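Alkyl hydroperoxide reductase/ Thiol specific antioxidant/ Mal allergen (Burkholderia ambifaria, PDB 5ENU) is a peroxiredoxin that probably reduces hydrogen peroxide and organic hydroperoxides through a reactive cysteine in a thioredoxin-like fold. Local coordinates at residues V40-P45 / L57-L62; T53-Q58 / I125-F130. All coordinates share one frame; numbering follows the deposited sequence. Where two conformers were deposited one is given.

Both contacts run from helix 50-68 to the same side of the central sheet, and their centres lie about 5 Å apart. Contact 1 is an aromatic and aliphatic core. Contact 2 is a polar site of charge and water next to it. Strands 38-43 and 120-132 are antiparallel neighbours, and F43 N sits 2.7 Å from S128 O in a probable hydrogen bond. Y42 joins the two contacts: it stacks on F59 in contact 1, while Y42 CD2 packs 3.4 Å from E55 OE2 of contact 2. E55 follows C52, probably the peroxidatic cysteine, by three residues, and R127 packs on P45. Contact 2 thus adjoins the probable active site, with the apolar core of contact 1 behind it.

Contact 1: V40-P45 / L57-L62; sequences VLYFYP and LQFREL
Y42 and F59 form an offset stack, with ring centroids 4.5 Å apart and planes tilted by 26°. The two side chains run past each other in opposite directions, one from the strand and one from the helix. CD2 and CE2 of F59 lie over a face of the Y42 ring. F59 CE2 is 3.6 Å from Y42 CG, and F59 CD2 is 3.6 Å from Y42 CE1. The overlap is displaced toward the rim of the tyrosine, not centred on it. The tilt brings the F59 ring close along this one side.

The far end of the F59 ring meets V40. V40 CG1 approaches F59 CE1 at 3.9 Å and F59 CZ at 4.0 Å. It comes in obliquely. CG1 stands anti to the V40 backbone N (chi1 173°), and this methyl makes the contact. V40 and Y42 are two apart on the strand, and both point toward the helix. F59 thus bridges them with different parts of one ring. All three residues are buried, and the contact between them is apolar.

F95, from a loop, touches both Y42 and F59 and extends the aromatic cluster. Y42 also packs on E55, one turn before F59, and on T129 of strand 120-132. The backbone of strand 38-43 pairs with strand 71-77 through V40 and Y42, and with F130 through L41. The contact therefore packs helix 50-68 on strand 38-43, the strand that precedes it in the beta-alpha-beta unit 38-43, 50-68, 71-77.

Contact 2: T53-Q58 / I125-F130; sequences TTEGLQ and IERSTF
A largely buried salt bridge with a water beside it joins the first part of helix 50-68 to the loop and strand start at 125-130. E55 of the helix and R127 of the loop carry it, and T129 on the strand takes part through the water. R127 NH2 donates to E55 OE1 at 2.9 Å, with an N-H...O angle of 154°. The oxygen lies at the guanidinium edge, close to its plane, and is met nearly end-on to its C-O bond. The carboxylate and guanidinium planes are turned 63° apart, so this is a single-oxygen contact and not a flat two-pronged pair.

The two side chains run past each other in opposite directions. E55 runs extended from the helix. The straight first part of the R127 chain carries R127 CD to 3.5 Å from E55 OE1. The bend at chi3 (-52°) then turns the guanidinium so that NH2 meets the same oxygen.

The second carboxylate oxygen serves the water. Water 1 donates to E55 OE2 at 2.6 Å and is hydrogen-bonded to T129 OG1 at 2.8 Å. Direct approach is longer, with E55 OE2 and T129 OG1 4.0 Å apart. T129 OG1 is also hydrogen-bonded to H150 NE2, which ties the water site to the start of helix 150-160. The two carboxylate oxygens thus have different partners, which would limit rotation of the group.

R127 also packs on P45 and V147. The stretch from P45 to C52 fits the PxxxTxxC motif of peroxiredoxins, and C52, on the same helix as E55, is probably the peroxidatic cysteine. R127, from the loop leading into the strand at 128-130, probably corresponds to the family's active-site arginine. E55 would then be the second-shell partner that positions it.

Contact 1: V40-P45 / L57-L62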
loop_
_atom_site.group_PDB
_atom_site.type_symbol
_atom_site.label_atom_id
_atom_site.label_comp_id
_atom_site.label_asym_id
_atom_site.label_seq_id
_atom_site.Cartn_x
_atom_site.Cartn_y
_atom_site.Cartn_z
ATOM N N VAL A 40 -1.487 -6.918 2.563
ATOM C CA VAL A 40 -1.148 -6.357 1.266
ATOM C C VAL A 40 -1.128 -4.847 1.466
ATOM O O VAL A 40 -2.183 -4.231 1.678
ATOM C CB VAL A 40 -2.173 -6.756 0.193
ATOM C CG1 VAL A 40 -1.899 -6.006 -1.118
ATOM C CG2 VAL A 40 -2.180 -8.271 -0.014
ATOM N N LEU A 41 0.059 -4.253 1.433
ATOM C CA LEU A 41 0.217 -2.812 1.583
ATOM C C LEU A 41 0.540 -2.285 0.191
ATOM O O LEU A 41 1.623 -2.564 -0.334
ATOM C CB LEU A 41 1.352 -2.525 2.559
ATOM C CG LEU A 41 1.498 -1.072 3.001
ATOM C CD1 LEU A 41 0.270 -0.648 3.819
ATOM C CD2 LEU A 41 2.802 -0.874 3.801
ATOM N N TYR A 42 -0.402 -1.585 -0.433
ATOM C CA TYR A 42 -0.217 -1.149 -1.815
ATOM C C TYR A 42 -0.090 0.369 -1.867
ATOM O O TYR A 42 -0.960 1.084 -1.348
ATOM C CB TYR A 42 -1.282 -1.701 -2.788
ATOM C CG TYR A 42 -2.620 -0.983 -2.898
ATOM C CD1 TYR A 42 -3.712 -1.339 -2.094
ATOM C CD2 TYR A 42 -2.813 0.009 -3.863
ATOM C CE1 TYR A 42 -4.942 -0.702 -2.219
ATOM C CE2 TYR A 42 -4.051 0.650 -4.001
ATOM C CZ TYR A 42 -5.100 0.303 -3.156
ATOM O OH TYR A 42 -6.341 0.905 -3.268
ATOM N N PHE A 43 1.002 0.842 -2.472
ATOM C CA PHE A 43 1.255 2.270 -2.648
ATOM C C PHE A 43 0.806 2.683 -4.038
ATOM O O PHE A 43 1.119 1.994 -5.029
ATOM C CB PHE A 43 2.753 2.572 -2.518
ATOM C CG PHE A 43 3.292 2.432 -1.115
ATOM C CD1 PHE A 43 3.538 1.189 -0.569
ATOM C CD2 PHE A 43 3.560 3.568 -0.347
ATOM C CE1 PHE A 43 4.039 1.070 0.718
ATOM C CE2 PHE A 43 4.065 3.464 0.956
ATOM C CZ PHE A 43 4.296 2.201 1.486
ATOM N N TYR A 44 0.040 3.773 -4.103
ATOM C CA TYR A 44 -0.460 4.269 -5.378
ATOM C C TYR A 44 -0.203 5.767 -5.466
ATOM O O TYR A 44 -0.224 6.461 -4.444
ATOM C CB TYR A 44 -1.960 3.954 -5.563
ATOM C CG TYR A 44 -2.872 4.569 -4.511
ATOM C CD1 TYR A 44 -3.079 3.946 -3.271
ATOM C CD2 TYR A 44 -3.533 5.776 -4.764
ATOM C CE1 TYR A 44 -3.928 4.515 -2.319
ATOM C CE2 TYR A 44 -4.389 6.339 -3.817
ATOM C CZ TYR A 44 -4.579 5.709 -2.603
ATOM O OH TYR A 44 -5.411 6.267 -1.655
ATOM N N PRO A 45 0.092 6.294 -6.662
ATOM C CA PRO A 45 0.538 7.702 -6.741
ATOM C C PRO A 45 -0.452 8.735 -6.210
ATOM O O PRO A 45 -0.028 9.647 -5.483
ATOM C CB PRO A 45 0.837 7.902 -8.234
ATOM C CG PRO A 45 1.067 6.550 -8.800
ATOM C CD PRO A 45 0.370 5.541 -7.901
ATOM N N LEU A 57 -10.520 -0.210 -7.277
ATOM C CA LEU A 57 -11.724 -0.968 -7.626
ATOM C C LEU A 57 -11.430 -2.448 -7.813
ATOM O O LEU A 57 -12.272 -3.290 -7.474
ATOM C CB LEU A 57 -12.359 -0.387 -8.893
ATOM C CG LEU A 57 -13.055 0.967 -8.670
ATOM C CD1 LEU A 57 -13.540 1.508 -9.996
ATOM C CD2 LEU A 57 -14.207 0.856 -7.697
ATOM N N GLN A 58 -10.237 -2.790 -8.322
ATOM C CA GLN A 58 -9.924 -4.199 -8.528
ATOM C C GLN A 58 -9.607 -4.893 -7.207
ATOM O O GLN A 58 -10.024 -6.041 -6.991
ATOM C CB GLN A 58 -8.824 -4.351 -9.595
ATOM C CG GLN A 58 -9.395 -4.037 -10.998
ATOM C CD GLN A 58 -8.397 -4.158 -12.133
ATOM O OE1 GLN A 58 -7.206 -3.987 -11.949
ATOM N NE2 GLN A 58 -8.902 -4.414 -13.333
ATOM N N PHE A 59 -8.931 -4.195 -6.284
ATOM C CA PHE A 59 -8.782 -4.755 -4.943
ATOM C C PHE A 59 -10.139 -4.906 -4.267
ATOM O O PHE A 59 -10.384 -5.908 -3.580
ATOM C CB PHE A 59 -7.847 -3.904 -4.073
ATOM C CG PHE A 59 -6.375 -4.215 -4.244
ATOM C CD1 PHE A 59 -5.868 -5.443 -3.865
ATOM C CD2 PHE A 59 -5.495 -3.256 -4.753
ATOM C CE1 PHE A 59 -4.520 -5.730 -4.006
ATOM C CE2 PHE A 59 -4.128 -3.527 -4.879
ATOM C CZ PHE A 59 -3.651 -4.776 -4.509
ATOM N N ARG A 60 -11.049 -3.938 -4.475
ATOM C CA ARG A 60 -12.400 -4.044 -3.920
ATOM C C ARG A 60 -13.118 -5.282 -4.443
ATOM O O ARG A 60 -13.750 -6.023 -3.675
ATOM C CB ARG A 60 -13.210 -2.793 -4.265
ATOM C CG ARG A 60 -14.687 -2.927 -3.990
ATOM C CD ARG A 60 -15.349 -1.622 -4.304
ATOM N NE ARG A 60 -16.775 -1.640 -3.994
ATOM C CZ ARG A 60 -17.713 -1.935 -4.883
ATOM N NH1 ARG A 60 -19.003 -1.922 -4.540
ATOM N NH2 ARG A 60 -17.353 -2.232 -6.126
ATOM N N GLU A 61 -13.048 -5.512 -5.760
ATOM C CA GLU A 61 -13.789 -6.612 -6.365
ATOM C C GLU A 61 -13.350 -7.958 -5.809
ATOM O O GLU A 61 -14.175 -8.859 -5.608
ATOM C CB GLU A 61 -13.590 -6.573 -7.877
ATOM C CG GLU A 61 -14.270 -7.698 -8.613
ATOM C CD GLU A 61 -13.955 -7.669 -10.098
ATOM O OE1 GLU A 61 -14.853 -7.994 -10.899
ATOM O OE2 GLU A 61 -12.810 -7.311 -10.463
ATOM N N LEU A 62 -12.056 -8.117 -5.552
ATOM C CA LEU A 62 -11.527 -9.374 -5.044
ATOM C C LEU A 62 -11.359 -9.396 -3.533
ATOM O O LEU A 62 -10.900 -10.411 -2.993
ATOM C CB LEU A 62 -10.210 -9.724 -5.748
ATOM C CG LEU A 62 -10.382 -10.139 -7.214
ATOM C CD1 LEU A 62 -9.049 -10.357 -7.900
ATOM C CD2 LEU A 62 -11.230 -11.395 -7.291
#

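Contact 2: T53-Q58 / I125-F130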
loop_
_atom_site.group_PDB
_atom_site.type_symbol
_atom_site.label_atom_id
_atom_site.label_comp_id
_atom_site.label_asym_id
_atom_site.label_seq_id
_atom_site.Cartn_x
_atom_site.Cartn_y
_atom_site.Cartn_z
ATOM N N THR A 53 -7.638 4.678 -9.427
ATOM C CA THR A 53 -9.038 4.308 -9.287
ATOM C C THR A 53 -9.246 2.853 -9.705
ATOM O O THR A 53 -9.870 2.068 -8.982
ATOM C CB THR A 53 -9.896 5.268 -10.120
ATOM O OG1 THR A 53 -9.744 6.598 -9.612
ATOM C CG2 THR A 53 -11.376 4.858 -10.091
ATOM N N THR A 54 -8.702 2.461 -10.860
ATOM C CA THR A 54 -8.836 1.070 -11.295
ATOM C C THR A 54 -8.216 0.117 -10.274
ATOM O O THR A 54 -8.815 -0.908 -9.924
ATOM C CB THR A 54 -8.191 0.877 -12.669
ATOM O OG1 THR A 54 -8.835 1.737 -13.621
ATOM C CG2 THR A 54 -8.313 -0.577 -13.132
ATOM N N GLU A 55 -7.010 0.438 -9.785
ATOM C CA GLU A 55 -6.369 -0.430 -8.804
ATOM C C GLU A 55 -7.236 -0.604 -7.557
ATOM O O GLU A 55 -7.433 -1.725 -7.073
ATOM C CB GLU A 55 -4.977 0.104 -8.452
ATOM C CG GLU A 55 -4.184 -0.876 -7.594
ATOM C CD GLU A 55 -2.754 -0.459 -7.297
ATOM O OE1 GLU A 55 -2.423 0.731 -7.464
ATOM O OE2 GLU A 55 -1.967 -1.362 -6.887
ATOM N N GLY A 56 -7.756 0.497 -7.024
ATOM C CA GLY A 56 -8.625 0.406 -5.857
ATOM C C GLY A 56 -9.876 -0.420 -6.118
ATOM O O GLY A 56 -10.251 -1.269 -5.300
ATOM N N LEU A 57 -10.520 -0.210 -7.277
ATOM C CA LEU A 57 -11.724 -0.968 -7.626
ATOM C C LEU A 57 -11.430 -2.448 -7.813
ATOM O O LEU A 57 -12.272 -3.290 -7.474
ATOM C CB LEU A 57 -12.359 -0.387 -8.893
ATOM C CG LEU A 57 -13.055 0.967 -8.670
ATOM C CD1 LEU A 57 -13.540 1.508 -9.996
ATOM C CD2 LEU A 57 -14.207 0.856 -7.697
ATOM N N GLN A 58 -10.237 -2.790 -8.322
ATOM C CA GLN A 58 -9.924 -4.199 -8.528
ATOM C C GLN A 58 -9.607 -4.893 -7.207
ATOM O O GLN A 58 -10.024 -6.041 -6.991
ATOM C CB GLN A 58 -8.824 -4.351 -9.595
ATOM C CG GLN A 58 -9.395 -4.037 -10.998
ATOM C CD GLN A 58 -8.397 -4.158 -12.133
ATOM O OE1 GLN A 58 -7.206 -3.987 -11.949
ATOM N NE2 GLN A 58 -8.902 -4.414 -13.333
ATOM N N ILE A 125 5.480 9.044 -6.258
ATOM C CA ILE A 125 5.443 7.668 -5.753
ATOM C C ILE A 125 5.501 6.741 -6.958
ATOM O O ILE A 125 4.748 6.925 -7.922
ATOM C CB ILE A 125 4.127 7.398 -4.987
ATOM C CG1 ILE A 125 4.131 8.033 -3.600
ATOM C CG2 ILE A 125 3.812 5.869 -4.899
ATOM C CD1 ILE A 125 2.860 7.749 -2.834
ATOM N N GLU A 126 6.357 5.729 -6.891
ATOM C CA GLU A 126 6.357 4.629 -7.841
ATOM C C GLU A 126 5.325 3.602 -7.374
ATOM O O GLU A 126 5.440 3.078 -6.264
ATOM C CB GLU A 126 7.760 4.015 -7.817
ATOM C CG GLU A 126 7.956 2.877 -8.780
ATOM C CD GLU A 126 9.415 2.495 -8.954
ATOM O OE1 GLU A 126 10.056 2.066 -7.975
ATOM O OE2 GLU A 126 9.922 2.647 -10.082
ATOM N N ARG A 127 4.297 3.338 -8.194
ATOM C CA ARG A 127 3.264 2.362 -7.832
ATOM C C ARG A 127 3.906 1.021 -7.482
ATOM O O ARG A 127 4.586 0.418 -8.314
ATOM C CB ARG A 127 2.280 2.162 -8.997
ATOM C CG ARG A 127 1.022 1.378 -8.609
ATOM C CD ARG A 127 0.124 1.072 -9.825
ATOM N NE ARG A 127 -0.180 2.267 -10.606
ATOM C CZ ARG A 127 -1.105 3.168 -10.270
ATOM N NH1 ARG A 127 -1.266 4.258 -11.009
ATOM N NH2 ARG A 127 -1.878 2.994 -9.193
ATOM N N SER A 128 3.697 0.567 -6.246
ATOM C CA SER A 128 4.415 -0.579 -5.704
ATOM C C SER A 128 3.529 -1.247 -4.666
ATOM O O SER A 128 2.754 -0.573 -3.973
ATOM C CB SER A 128 5.727 -0.161 -5.018
ATOM O OG SER A 128 6.544 0.596 -5.884
ATOM N N THR A 129 3.697 -2.562 -4.512
ATOM C CA THR A 129 2.914 -3.349 -3.558
ATOM C C THR A 129 3.833 -4.263 -2.775
ATOM O O THR A 129 4.849 -4.726 -3.296
ATOM C CB THR A 129 1.843 -4.142 -4.285
ATOM O OG1 THR A 129 1.036 -3.221 -5.012
ATOM C CG2 THR A 129 0.974 -4.973 -3.332
ATOM N N PHE A 130 3.463 -4.510 -1.519
ATOM C CA PHE A 130 4.253 -5.311 -0.595
ATOM C C PHE A 130 3.344 -6.307 0.104
ATOM O O PHE A 130 2.275 -5.936 0.592
ATOM C CB PHE A 130 4.917 -4.380 0.413
ATOM C CG PHE A 130 5.819 -3.382 -0.250
ATOM C CD1 PHE A 130 7.146 -3.715 -0.542
ATOM C CD2 PHE A 130 5.331 -2.141 -0.667
ATOM C CE1 PHE A 130 7.973 -2.805 -1.205
ATOM C CE2 PHE A 130 6.164 -1.246 -1.338
ATOM C CZ PHE A 130 7.482 -1.581 -1.590
HETATM O O HOH W 1 0.345 -0.666 -5.931
#